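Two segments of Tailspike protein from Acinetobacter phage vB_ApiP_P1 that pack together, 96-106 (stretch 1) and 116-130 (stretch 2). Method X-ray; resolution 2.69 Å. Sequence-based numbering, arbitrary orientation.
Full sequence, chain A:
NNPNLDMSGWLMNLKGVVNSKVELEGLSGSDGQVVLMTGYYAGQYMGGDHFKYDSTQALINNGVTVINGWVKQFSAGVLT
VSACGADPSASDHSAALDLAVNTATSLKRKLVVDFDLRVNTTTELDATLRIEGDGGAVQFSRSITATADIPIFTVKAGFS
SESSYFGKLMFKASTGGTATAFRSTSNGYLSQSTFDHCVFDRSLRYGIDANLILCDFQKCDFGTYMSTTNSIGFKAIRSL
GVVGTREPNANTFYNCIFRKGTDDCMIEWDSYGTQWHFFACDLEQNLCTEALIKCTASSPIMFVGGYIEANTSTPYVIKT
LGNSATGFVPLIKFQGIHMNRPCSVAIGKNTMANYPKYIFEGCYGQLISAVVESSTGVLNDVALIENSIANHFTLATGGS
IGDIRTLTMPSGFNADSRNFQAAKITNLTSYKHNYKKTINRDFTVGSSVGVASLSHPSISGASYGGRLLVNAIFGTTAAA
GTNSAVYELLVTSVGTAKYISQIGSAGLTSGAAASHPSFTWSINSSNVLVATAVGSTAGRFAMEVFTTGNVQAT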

# COMPACT_ATOMS: atom_id res chain seq x y z
N ALA A 96 14.03 -24.93 -32.82
CA ALA A 96 13.63 -23.66 -33.40
C ALA A 96 13.58 -22.56 -32.34
O ALA A 96 14.01 -21.43 -32.59
CB ALA A 96 12.29 -23.80 -34.10
N LEU A 97 13.05 -22.88 -31.16
CA LEU A 97 12.99 -21.89 -30.09
C LEU A 97 14.39 -21.52 -29.62
O LEU A 97 14.67 -20.34 -29.37
CB LEU A 97 12.16 -22.42 -28.92
CG LEU A 97 11.94 -21.46 -27.75
CD1 LEU A 97 11.24 -20.19 -28.21
CD2 LEU A 97 11.15 -22.13 -26.64
N ASP A 98 15.29 -22.50 -29.53
CA ASP A 98 16.66 -22.22 -29.12
C ASP A 98 17.34 -21.25 -30.08
O ASP A 98 18.01 -20.30 -29.65
CB ASP A 98 17.46 -23.52 -29.02
CG ASP A 98 18.86 -23.30 -28.47
OD1 ASP A 98 18.98 -22.86 -27.31
OD2 ASP A 98 19.83 -23.59 -29.20
N LEU A 99 17.16 -21.46 -31.38
CA LEU A 99 17.69 -20.52 -32.36
C LEU A 99 17.02 -19.16 -32.25
O LEU A 99 17.65 -18.13 -32.52
CB LEU A 99 17.53 -21.09 -33.77
CG LEU A 99 18.05 -20.25 -34.94
CD1 LEU A 99 19.51 -19.88 -34.74
CD2 LEU A 99 17.86 -21.01 -36.24
N ALA A 100 15.75 -19.13 -31.84
CA ALA A 100 15.03 -17.87 -31.72
C ALA A 100 15.58 -17.03 -30.57
O ALA A 100 15.84 -15.83 -30.73
CB ALA A 100 13.54 -18.13 -31.54
N VAL A 101 15.77 -17.65 -29.39
CA VAL A 101 16.31 -16.92 -28.25
C VAL A 101 17.73 -16.47 -28.53
O VAL A 101 18.12 -15.34 -28.19
CB VAL A 101 16.24 -17.79 -26.97
CG1 VAL A 101 16.48 -16.93 -25.74
CG2 VAL A 101 14.90 -18.51 -26.88
N ASN A 102 18.54 -17.34 -29.14
CA ASN A 102 19.91 -16.97 -29.48
C ASN A 102 19.95 -15.83 -30.50
O ASN A 102 20.81 -14.95 -30.41
CB ASN A 102 20.67 -18.19 -30.01
CG ASN A 102 21.00 -19.19 -28.93
OD1 ASN A 102 21.48 -18.83 -27.85
ND2 ASN A 102 20.76 -20.47 -29.20
N THR A 103 19.04 -15.84 -31.47
CA THR A 103 19.04 -14.80 -32.50
C THR A 103 18.51 -13.48 -31.96
O THR A 103 19.12 -12.43 -32.17
CB THR A 103 18.23 -15.25 -33.71
OG1 THR A 103 18.80 -16.44 -34.27
CG2 THR A 103 18.20 -14.16 -34.77
N ALA A 104 17.38 -13.52 -31.26
CA ALA A 104 16.78 -12.28 -30.76
C ALA A 104 17.69 -11.58 -29.76
O ALA A 104 17.80 -10.35 -29.78
CB ALA A 104 15.42 -12.58 -30.13
N THR A 105 18.36 -12.34 -28.90
CA THR A 105 19.24 -11.73 -27.91
C THR A 105 20.52 -11.21 -28.55
O THR A 105 21.00 -10.13 -28.19
CB THR A 105 19.55 -12.72 -26.79
OG1 THR A 105 20.02 -13.96 -27.35
CG2 THR A 105 18.31 -12.99 -25.95
N SER A 106 21.09 -11.97 -29.49
CA SER A 106 22.30 -11.51 -30.16
C SER A 106 22.02 -10.31 -31.05
O SER A 106 22.91 -9.48 -31.28
CB SER A 106 22.93 -12.64 -30.97
OG SER A 106 22.01 -13.15 -31.93
N ASP A 116 1.30 -21.42 -31.26
CA ASP A 116 1.58 -22.17 -30.05
C ASP A 116 2.68 -23.19 -30.31
O ASP A 116 2.61 -23.98 -31.26
CB ASP A 116 0.31 -22.87 -29.54
CG ASP A 116 -0.77 -21.88 -29.13
OD1 ASP A 116 -0.43 -20.73 -28.80
OD2 ASP A 116 -1.96 -22.26 -29.13
N LEU A 117 3.69 -23.19 -29.45
CA LEU A 117 4.85 -24.06 -29.59
C LEU A 117 4.73 -25.27 -28.67
O LEU A 117 4.10 -25.22 -27.61
CB LEU A 117 6.14 -23.30 -29.29
CG LEU A 117 6.41 -22.07 -30.16
CD1 LEU A 117 7.76 -21.46 -29.82
CD2 LEU A 117 6.34 -22.43 -31.63
N ARG A 118 5.36 -26.36 -29.10
CA ARG A 118 5.45 -27.58 -28.31
C ARG A 118 6.91 -28.03 -28.31
O ARG A 118 7.50 -28.21 -29.38
CB ARG A 118 4.55 -28.68 -28.88
CG ARG A 118 3.08 -28.29 -28.96
CD ARG A 118 2.22 -29.42 -29.49
NE ARG A 118 2.06 -30.49 -28.52
CZ ARG A 118 1.14 -30.49 -27.56
NH1 ARG A 118 0.30 -29.47 -27.44
NH2 ARG A 118 1.06 -31.51 -26.71
N VAL A 119 7.48 -28.20 -27.12
CA VAL A 119 8.91 -28.44 -26.96
C VAL A 119 9.12 -29.66 -26.09
O VAL A 119 8.39 -29.88 -25.12
CB VAL A 119 9.64 -27.20 -26.38
CG1 VAL A 119 9.55 -26.03 -27.34
CG2 VAL A 119 9.07 -26.83 -25.02
N ASN A 120 10.13 -30.46 -26.43
CA ASN A 120 10.54 -31.61 -25.63
C ASN A 120 11.95 -31.46 -25.09
O ASN A 120 12.42 -32.34 -24.37
CB ASN A 120 10.43 -32.91 -26.44
CG ASN A 120 11.40 -32.96 -27.60
OD1 ASN A 120 11.95 -31.94 -28.02
ND2 ASN A 120 11.63 -34.16 -28.13
N THR A 121 12.63 -30.36 -25.42
CA THR A 121 13.97 -30.07 -24.92
C THR A 121 14.00 -28.65 -24.39
O THR A 121 13.36 -27.75 -24.95
CB THR A 121 15.02 -30.25 -26.03
OG1 THR A 121 14.98 -31.60 -26.51
CG2 THR A 121 16.42 -29.94 -25.52
N THR A 122 14.73 -28.45 -23.29
CA THR A 122 14.75 -27.16 -22.63
C THR A 122 15.44 -26.11 -23.50
O THR A 122 16.19 -26.43 -24.43
CB THR A 122 15.45 -27.25 -21.28
OG1 THR A 122 15.29 -26.00 -20.58
CG2 THR A 122 16.93 -27.53 -21.45
N THR A 123 15.18 -24.85 -23.18
CA THR A 123 15.81 -23.71 -23.84
C THR A 123 16.42 -22.81 -22.78
O THR A 123 15.69 -22.24 -21.96
CB THR A 123 14.80 -22.93 -24.69
OG1 THR A 123 13.77 -23.81 -25.15
CG2 THR A 123 15.49 -22.28 -25.86
N GLU A 124 17.74 -22.69 -22.78
CA GLU A 124 18.41 -21.86 -21.79
C GLU A 124 18.05 -20.40 -22.00
O GLU A 124 18.05 -19.90 -23.13
CB GLU A 124 19.92 -22.07 -21.86
CG GLU A 124 20.37 -23.45 -21.41
CD GLU A 124 21.87 -23.54 -21.18
OE1 GLU A 124 22.59 -22.59 -21.56
OE2 GLU A 124 22.32 -24.56 -20.62
N LEU A 125 17.76 -19.71 -20.90
CA LEU A 125 17.32 -18.32 -20.96
C LEU A 125 18.54 -17.44 -21.16
O LEU A 125 19.32 -17.21 -20.23
CB LEU A 125 16.55 -17.96 -19.69
CG LEU A 125 15.79 -16.63 -19.58
CD1 LEU A 125 14.73 -16.75 -18.50
CD2 LEU A 125 16.70 -15.45 -19.27
N ASP A 126 18.72 -16.95 -22.38
CA ASP A 126 19.78 -15.98 -22.65
C ASP A 126 19.45 -14.64 -22.00
O ASP A 126 18.28 -14.28 -21.82
CB ASP A 126 19.97 -15.78 -24.15
CG ASP A 126 20.51 -17.02 -24.83
OD1 ASP A 126 21.10 -17.88 -24.14
OD2 ASP A 126 20.35 -17.13 -26.07
N ALA A 127 20.49 -13.90 -21.64
CA ALA A 127 20.30 -12.62 -20.98
C ALA A 127 19.59 -11.65 -21.92
O ALA A 127 19.73 -11.72 -23.14
CB ALA A 127 21.64 -12.05 -20.53
N THR A 128 18.83 -10.72 -21.32
CA THR A 128 18.14 -9.64 -22.03
C THR A 128 17.10 -10.16 -23.02
O THR A 128 16.75 -9.45 -23.96
CB THR A 128 19.13 -8.71 -22.73
OG1 THR A 128 19.75 -9.40 -23.82
CG2 THR A 128 20.19 -8.22 -21.76
N LEU A 129 16.59 -11.37 -22.83
CA LEU A 129 15.56 -11.89 -23.72
C LEU A 129 14.24 -11.18 -23.47
O LEU A 129 13.72 -11.18 -22.34
CB LEU A 129 15.39 -13.39 -23.52
CG LEU A 129 14.15 -13.94 -24.24
CD1 LEU A 129 14.30 -13.87 -25.76
CD2 LEU A 129 13.80 -15.35 -23.79
N ARG A 130 13.68 -10.59 -24.52
CA ARG A 130 12.32 -10.05 -24.48
C ARG A 130 11.48 -10.84 -25.47
O ARG A 130 11.68 -10.74 -26.69
CB ARG A 130 12.31 -8.56 -24.82
CG ARG A 130 10.93 -7.96 -24.96
CD ARG A 130 11.00 -6.50 -25.38
NE ARG A 130 9.70 -5.98 -25.78
CZ ARG A 130 9.53 -4.81 -26.40
NH1 ARG A 130 10.57 -4.05 -26.68
NH2 ARG A 130 8.31 -4.41 -26.73
O HOH W 1 19.41 -20.54 -25.64

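Stretch 2 runs along one helix, residues 96-106, and meets it mainly through Leu-97, Asp-98, Val-101, Asn-102 and Thr-105. These residues recur at steps of three and four, so they lie along one side of the helix. The two stretches bury 561 Å² between them, both sides summed. No clear direct hydrogen bond crosses the contact.

The strand 117-119 supplies the first apolar contacts. Leu-117 and Val-119 both point toward the helix, while Arg-118 between them is out of reach, as expected for alternating side chains in a strand. Leu-117 CD1 lies 4.0 Å from Leu-97 CD1. Val-119 CG1 is 4.3 Å from Leu-97 CD2. Leu-97 thus touches both residues with its two methyl groups. Asn-120 and Thr-121 do not reach the helix.

Thr-123 returns the chain to the contact and has the largest covered area of any residue here. Its CA is 5.6 Å from the CA of Asp-98, so the backbones come close. The methyl CG2 lies 3.5 Å from Asp-98 CA and 3.9 Å from Val-101 CG2. The hydroxyl OG1 is 3.5 Å from Leu-97 CD2, and it is hydrogen-bonded elsewhere in the structure. Its chi1 of -29° falls between the usual wells.

Glu-124 contributes mainly through its backbone. Water 1 lies 2.9 Å from Glu-124 O and 2.9 Å from Asp-98 OD1, and can donate to both. More acceptors are in reach than it has protons, so the two bonds need not form together. Leu-125 points away.

Asp-126 points toward the helix and brings its carboxylate to the helix surface. Its OD2 is 2.7 Å from Asn-102 OD1. Two oxygens this close suggest a proton on the acid group, but the geometry does not settle it. Asp-126 OD2 also lies 3.4 Å from Thr-105 OG1. That hydroxyl donates a very short hydrogen bond, 2.5 Å from Thr-105 OG1 to Val-101 O, within the helix.

A type II beta turn runs from Asp-126 to Leu-129 and wraps past Thr-105. Ala-127 points its side chain away, but its carbonyl O is 3.4 Å from Thr-105 CG2. Thr-128, at the third position of the turn, has phi 62° and psi 24°; the positive phi is what a type II turn calls for there. Its OG1 donates a very short hydrogen bond to Ala-127 O, at 2.4 Å.

Leu-129 closes the contact. Its CA is 3.7 Å from Thr-105 CG2, and its CD2 packs 3.7 Å from Val-101 CG1. The end of the Arg-130 side chain leads away.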